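Local coordinates for peroxiredoxin (Clostridioides difficile, PDB 6TSB), which probably combines thiol-specific peroxidase activity with chitin hydrolysis in one spore coat protein, this chain being its glycoside hydrolase family 18 chitinase part, at residues G68-L82 / N117-L131. Sequence-based numbering, arbitrary orientation.
Sequences GNLFIPYPRFLNQLL and NFARQVNQMINEYAL
Gln121 of helix 112-128 grips Asn69 and Leu70 on the outside of the TIM barrel of this family 18 domain, where short strand 70-71 leads into helix 75-83. Its CB lies 3.8 Å from CD1 of Leu70; beyond CG the chain runs extended, carrying the amide between the side-chain carbonyl of Asn69 and the backbone N-H of Leu70. CD comes 3.6 Å from OD1 of Asn69 before the two tip atoms part. OE1 accepts the N-H of Leu70, which comes from above the carbonyl plane rather than on a lone pair. NE2 donates to OD1 of Asn69 over 2.9 Å, in the plane of that carbonyl and on a lone pair, although bent (136° at the hydrogen). Bonded through both oxygen and nitrogen, the amide is held against rotation, though neither bond is straight. Past it, Leu70 points at the helix, with CD2 near CE1 of Phe118 and CB near CE of Met125. Met125 CE, turned back by the bend at chi3 (-70°), also lies 3.6 Å from CD1 of Ile72. Leu70 and Leu78 continue to Ile97 and Val95 of strand 92-98, joining the contact to the barrel wall. At the far end a Schellman motif at Ala130 closes the helix. Leu82 CD1 sits at the edge of the Tyr129 ring, and Leu78 lays CD2 over one face in a CH-pi contact, 3.7 Å from the ring centroid and 16° off its normal.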
loop_
_atom_site.group_PDB
_atom_site.type_symbol
_atom_site.label_atom_id
_atom_site.label_comp_id
_atom_site.label_asym_id
_atom_site.label_seq_id
_atom_site.Cartn_x
_atom_site.Cartn_y
_atom_site.Cartn_z
ATOM N N GLY A 68 -17.556 -15.873 45.270
ATOM C CA GLY A 68 -18.267 -14.744 44.651
ATOM C C GLY A 68 -17.600 -13.443 45.038
ATOM O O GLY A 68 -18.251 -12.393 44.840
ATOM N N ASN A 69 -16.371 -13.518 45.579
ATOM C CA ASN A 69 -15.586 -12.338 46.033
ATOM C C ASN A 69 -14.692 -11.841 44.883
ATOM O O ASN A 69 -13.987 -12.662 44.257
ATOM C CB ASN A 69 -14.810 -12.676 47.306
ATOM C CG ASN A 69 -15.728 -12.919 48.486
ATOM O OD1 ASN A 69 -16.717 -12.211 48.677
ATOM N ND2 ASN A 69 -15.399 -13.903 49.296
ATOM N N LEU A 70 -14.749 -10.539 44.609
ATOM C CA LEU A 70 -13.862 -9.813 43.653
ATOM C C LEU A 70 -12.413 -9.826 44.151
ATOM O O LEU A 70 -12.194 -9.482 45.322
ATOM C CB LEU A 70 -14.302 -8.350 43.552
ATOM C CG LEU A 70 -15.600 -8.045 42.806
ATOM C CD1 LEU A 70 -15.799 -6.548 42.729
ATOM C CD2 LEU A 70 -15.612 -8.645 41.408
ATOM N N PHE A 71 -11.461 -10.126 43.274
ATOM C CA PHE A 71 -10.018 -9.895 43.525
ATOM C C PHE A 71 -9.320 -9.429 42.236
ATOM O O PHE A 71 -9.799 -9.733 41.149
ATOM C CB PHE A 71 -9.394 -11.174 44.089
ATOM C CG PHE A 71 -9.268 -12.301 43.098
ATOM C CD1 PHE A 71 -10.379 -13.033 42.708
ATOM C CD2 PHE A 71 -8.035 -12.629 42.556
ATOM C CE1 PHE A 71 -10.254 -14.067 41.791
ATOM C CE2 PHE A 71 -7.907 -13.665 41.642
ATOM C CZ PHE A 71 -9.018 -14.385 41.260
ATOM N N ILE A 72 -8.168 -8.773 42.394
ATOM C CA ILE A 72 -7.217 -8.351 41.326
ATOM C C ILE A 72 -6.053 -9.342 41.311
ATOM O O ILE A 72 -5.238 -9.338 42.212
ATOM C CB ILE A 72 -6.651 -6.942 41.611
ATOM C CG1 ILE A 72 -7.624 -5.977 42.307
ATOM C CG2 ILE A 72 -6.058 -6.362 40.341
ATOM C CD1 ILE A 72 -8.563 -5.201 41.408
ATOM N N PRO A 73 -5.875 -10.211 40.302
ATOM C CA PRO A 73 -4.678 -11.048 40.245
ATOM C C PRO A 73 -3.325 -10.303 40.321
ATOM O O PRO A 73 -2.408 -10.871 40.866
ATOM C CB PRO A 73 -4.780 -11.781 38.896
ATOM C CG PRO A 73 -6.225 -11.640 38.445
ATOM C CD PRO A 73 -6.827 -10.489 39.218
ATOM N N TYR A 74 -3.202 -9.103 39.738
ATOM C CA TYR A 74 -1.925 -8.345 39.617
ATOM C C TYR A 74 -2.106 -6.886 40.034
ATOM O O TYR A 74 -1.976 -5.985 39.214
ATOM C CB TYR A 74 -1.412 -8.364 38.175
ATOM C CG TYR A 74 -1.109 -9.722 37.606
ATOM C CD1 TYR A 74 0.146 -10.280 37.744
ATOM C CD2 TYR A 74 -2.048 -10.408 36.849
ATOM C CE1 TYR A 74 0.458 -11.509 37.185
ATOM C CE2 TYR A 74 -1.762 -11.654 36.310
ATOM C CZ TYR A 74 -0.505 -12.211 36.488
ATOM O OH TYR A 74 -0.189 -13.424 35.957
ATOM N N PRO A 75 -2.373 -6.591 41.327
ATOM C CA PRO A 75 -2.656 -5.217 41.761
ATOM C C PRO A 75 -1.578 -4.162 41.444
ATOM O O PRO A 75 -1.924 -2.998 41.323
ATOM C CB PRO A 75 -2.832 -5.318 43.289
ATOM C CG PRO A 75 -2.325 -6.703 43.676
ATOM C CD PRO A 75 -2.418 -7.563 42.432
ATOM N N ARG A 76 -0.311 -4.557 41.316
ATOM C CA ARG A 76 0.789 -3.573 41.162
ATOM C C ARG A 76 0.620 -2.819 39.839
ATOM O O ARG A 76 0.932 -1.621 39.802
ATOM C CB ARG A 76 2.141 -4.283 41.272
ATOM C CG ARG A 76 2.490 -5.190 40.103
ATOM C CD ARG A 76 3.851 -5.800 40.364
ATOM N NE ARG A 76 4.404 -6.547 39.242
ATOM C CZ ARG A 76 4.081 -7.802 38.943
ATOM N NH1 ARG A 76 3.195 -8.450 39.678
ATOM N NH2 ARG A 76 4.635 -8.395 37.900
ATOM N N PHE A 77 0.150 -3.510 38.797
ATOM C CA PHE A 77 -0.162 -2.948 37.454
ATOM C C PHE A 77 -1.267 -1.893 37.555
ATOM O O PHE A 77 -1.187 -0.851 36.877
ATOM C CB PHE A 77 -0.560 -4.063 36.490
ATOM C CG PHE A 77 0.569 -4.991 36.120
ATOM C CD1 PHE A 77 1.898 -4.605 36.257
ATOM C CD2 PHE A 77 0.299 -6.254 35.607
ATOM C CE1 PHE A 77 2.925 -5.470 35.905
ATOM C CE2 PHE A 77 1.329 -7.125 35.285
ATOM C CZ PHE A 77 2.636 -6.731 35.435
ATOM N N LEU A 78 -2.247 -2.131 38.410
ATOM C CA LEU A 78 -3.403 -1.224 38.541
ATOM C C LEU A 78 -2.926 0.019 39.301
ATOM O O LEU A 78 -3.334 1.135 38.935
ATOM C CB LEU A 78 -4.549 -1.936 39.271
ATOM C CG LEU A 78 -5.715 -1.023 39.667
ATOM C CD1 LEU A 78 -6.321 -0.347 38.447
ATOM C CD2 LEU A 78 -6.800 -1.785 40.413
ATOM N N ASN A 79 -2.131 -0.160 40.355
ATOM C CA ASN A 79 -1.592 0.993 41.116
ATOM C C ASN A 79 -0.693 1.802 40.182
ATOM O O ASN A 79 -0.799 3.042 40.199
ATOM C CB ASN A 79 -0.859 0.553 42.380
ATOM C CG ASN A 79 -1.804 -0.003 43.421
ATOM O OD1 ASN A 79 -1.506 -1.024 44.037
ATOM N ND2 ASN A 79 -2.938 0.654 43.607
ATOM N N GLN A 80 0.145 1.131 39.391
ATOM C CA GLN A 80 1.048 1.811 38.427
ATOM C C GLN A 80 0.192 2.656 37.484
ATOM O O GLN A 80 0.436 3.861 37.357
ATOM C CB GLN A 80 1.885 0.797 37.653
ATOM C CG GLN A 80 2.990 1.445 36.831
ATOM C CD GLN A 80 3.824 0.432 36.099
ATOM O OE1 GLN A 80 3.918 -0.715 36.520
ATOM N NE2 GLN A 80 4.432 0.847 35.000
ATOM N N LEU A 81 -0.854 2.051 36.939
ATOM C CA LEU A 81 -1.762 2.694 35.953
ATOM C C LEU A 81 -2.500 3.865 36.613
ATOM O O LEU A 81 -2.659 4.899 35.947
ATOM C CB LEU A 81 -2.688 1.610 35.397
ATOM C CG LEU A 81 -3.708 2.068 34.364
ATOM C CD1 LEU A 81 -3.025 2.477 33.061
ATOM C CD2 LEU A 81 -4.704 0.946 34.121
ATOM N N LEU A 82 -2.858 3.754 37.893
ATOM C CA LEU A 82 -3.578 4.803 38.652
ATOM C C LEU A 82 -2.670 6.012 38.812
ATOM O O LEU A 82 -3.212 7.123 38.923
ATOM C CB LEU A 82 -4.005 4.285 40.034
ATOM C CG LEU A 82 -5.330 3.524 40.044
ATOM C CD1 LEU A 82 -5.531 2.787 41.351
ATOM C CD2 LEU A 82 -6.484 4.471 39.793
ATOM N N ASN A 117 -24.643 -8.308 46.828
ATOM C CA ASN A 117 -23.271 -8.679 47.257
ATOM C C ASN A 117 -22.260 -8.270 46.179
ATOM O O ASN A 117 -21.268 -7.624 46.516
ATOM C CB ASN A 117 -23.162 -10.173 47.538
ATOM C CG ASN A 117 -21.803 -10.544 48.082
ATOM O OD1 ASN A 117 -21.311 -9.898 48.989
ATOM N ND2 ASN A 117 -21.194 -11.582 47.544
ATOM N N PHE A 118 -22.502 -8.643 44.923
ATOM C CA PHE A 118 -21.632 -8.232 43.794
ATOM C C PHE A 118 -21.533 -6.712 43.752
ATOM O O PHE A 118 -20.434 -6.202 43.728
ATOM C CB PHE A 118 -22.146 -8.764 42.461
ATOM C CG PHE A 118 -21.130 -8.665 41.353
ATOM C CD1 PHE A 118 -20.228 -9.687 41.127
ATOM C CD2 PHE A 118 -21.075 -7.542 40.543
ATOM C CE1 PHE A 118 -19.289 -9.584 40.117
ATOM C CE2 PHE A 118 -20.134 -7.446 39.527
ATOM C CZ PHE A 118 -19.246 -8.467 39.320
ATOM N N ALA A 119 -22.669 -6.014 43.734
ATOM C CA ALA A 119 -22.665 -4.551 43.638
ATOM C C ALA A 119 -21.814 -4.002 44.788
ATOM O O ALA A 119 -20.941 -3.221 44.480
ATOM C CB ALA A 119 -24.059 -3.986 43.647
ATOM N N ARG A 120 -22.077 -4.400 46.039
ATOM C CA ARG A 120 -21.370 -3.901 47.254
ATOM C C ARG A 120 -19.853 -4.019 47.027
ATOM O O ARG A 120 -19.136 -3.098 47.398
ATOM C CB ARG A 120 -21.792 -4.669 48.522
ATOM C CG ARG A 120 -21.402 -4.012 49.850
ATOM C CD ARG A 120 -21.612 -4.843 51.133
ATOM N NE ARG A 120 -21.337 -6.279 50.932
ATOM C CZ ARG A 120 -20.127 -6.861 50.885
ATOM N NH1 ARG A 120 -19.020 -6.160 51.078
ATOM N NH2 ARG A 120 -20.019 -8.155 50.650
ATOM N N GLN A 121 -19.384 -5.124 46.446
ATOM C CA GLN A 121 -17.940 -5.378 46.272
ATOM C C GLN A 121 -17.393 -4.486 45.153
ATOM O O GLN A 121 -16.217 -4.103 45.215
ATOM C CB GLN A 121 -17.731 -6.845 45.933
ATOM C CG GLN A 121 -18.163 -7.756 47.061
ATOM C CD GLN A 121 -17.361 -9.029 47.055
ATOM O OE1 GLN A 121 -16.140 -9.024 46.922
ATOM N NE2 GLN A 121 -18.057 -10.134 47.213
ATOM N N VAL A 122 -18.210 -4.206 44.136
ATOM C CA VAL A 122 -17.816 -3.275 43.042
ATOM C C VAL A 122 -17.565 -1.910 43.678
ATOM O O VAL A 122 -16.523 -1.297 43.406
ATOM C CB VAL A 122 -18.876 -3.231 41.928
ATOM C CG1 VAL A 122 -18.650 -2.075 40.970
ATOM C CG2 VAL A 122 -18.906 -4.563 41.180
ATOM N N ASN A 123 -18.485 -1.456 44.518
ATOM C CA ASN A 123 -18.414 -0.096 45.098
ATOM C C ASN A 123 -17.220 -0.057 46.052
ATOM O O ASN A 123 -16.591 1.000 46.174
ATOM C CB ASN A 123 -19.712 0.274 45.791
ATOM C CG ASN A 123 -19.716 1.704 46.274
ATOM O OD1 ASN A 123 -19.848 1.953 47.468
ATOM N ND2 ASN A 123 -19.523 2.637 45.366
ATOM N N GLN A 124 -16.925 -1.189 46.686
ATOM C CA GLN A 124 -15.786 -1.303 47.612
ATOM C C GLN A 124 -14.489 -1.177 46.817
ATOM O O GLN A 124 -13.622 -0.430 47.231
ATOM C CB GLN A 124 -15.811 -2.616 48.378
ATOM C CG GLN A 124 -14.990 -2.528 49.650
ATOM C CD GLN A 124 -14.297 -3.833 49.953
ATOM O OE1 GLN A 124 -14.894 -4.751 50.517
ATOM N NE2 GLN A 124 -13.025 -3.907 49.579
ATOM N N MET A 125 -14.352 -1.897 45.720
ATOM C CA MET A 125 -13.134 -1.813 44.883
ATOM C C MET A 125 -12.988 -0.397 44.302
ATOM O O MET A 125 -11.840 0.089 44.216
ATOM C CB MET A 125 -13.193 -2.853 43.774
ATOM C CG MET A 125 -12.046 -2.766 42.815
ATOM S SD MET A 125 -12.268 -3.993 41.545
ATOM C CE MET A 125 -11.981 -5.462 42.528
ATOM N N ILE A 126 -14.090 0.273 43.950
ATOM C CA ILE A 126 -14.053 1.663 43.408
ATOM C C ILE A 126 -13.551 2.609 44.502
ATOM O O ILE A 126 -12.702 3.451 44.181
ATOM C CB ILE A 126 -15.409 2.124 42.830
ATOM C CG1 ILE A 126 -15.726 1.407 41.512
ATOM C CG2 ILE A 126 -15.445 3.638 42.656
ATOM C CD1 ILE A 126 -17.161 1.587 41.039
ATOM N N ASN A 127 -14.056 2.510 45.732
ATOM C CA ASN A 127 -13.636 3.420 46.837
ATOM C C ASN A 127 -12.184 3.122 47.228
ATOM O O ASN A 127 -11.411 4.086 47.425
ATOM C CB ASN A 127 -14.606 3.344 48.019
ATOM C CG ASN A 127 -15.942 3.975 47.679
ATOM O OD1 ASN A 127 -16.028 4.846 46.816
ATOM N ND2 ASN A 127 -16.996 3.545 48.349
ATOM N N GLU A 128 -11.819 1.839 47.268
ATOM C CA GLU A 128 -10.510 1.341 47.765
ATOM C C GLU A 128 -9.375 1.856 46.869
ATOM O O GLU A 128 -8.346 2.262 47.425
ATOM C CB GLU A 128 -10.533 -0.189 47.825
ATOM C CG GLU A 128 -9.191 -0.829 48.139
ATOM C CD GLU A 128 -9.259 -2.325 48.428
ATOM O OE1 GLU A 128 -10.293 -2.785 49.003
ATOM O OE2 GLU A 128 -8.271 -3.036 48.094
ATOM N N TYR A 129 -9.557 1.836 45.540
ATOM C CA TYR A 129 -8.542 2.242 44.538
ATOM C C TYR A 129 -8.781 3.650 43.980
ATOM O O TYR A 129 -8.031 4.057 43.091
ATOM C CB TYR A 129 -8.510 1.217 43.415
ATOM C CG TYR A 129 -7.805 -0.057 43.772
ATOM C CD1 TYR A 129 -6.438 -0.180 43.617
ATOM C CD2 TYR A 129 -8.500 -1.156 44.232
ATOM C CE1 TYR A 129 -5.774 -1.353 43.933
ATOM C CE2 TYR A 129 -7.852 -2.345 44.531
ATOM C CZ TYR A 129 -6.481 -2.447 44.390
ATOM O OH TYR A 129 -5.840 -3.624 44.665
ATOM N N ALA A 130 -9.762 4.383 44.499
ATOM C CA ALA A 130 -10.247 5.662 43.925
ATOM C C ALA A 130 -10.427 5.512 42.404
ATOM O O ALA A 130 -9.945 6.393 41.659
ATOM C CB ALA A 130 -9.282 6.780 44.257
ATOM N N LEU A 131 -11.110 4.454 41.954
ATOM C CA LEU A 131 -11.394 4.256 40.511
ATOM C C LEU A 131 -12.432 5.277 40.053
ATOM O O LEU A 131 -13.209 5.777 40.892
ATOM C CB LEU A 131 -11.919 2.849 40.255
ATOM C CG LEU A 131 -11.020 1.693 40.679
ATOM C CD1 LEU A 131 -11.705 0.394 40.271
ATOM C CD2 LEU A 131 -9.652 1.798 40.039
#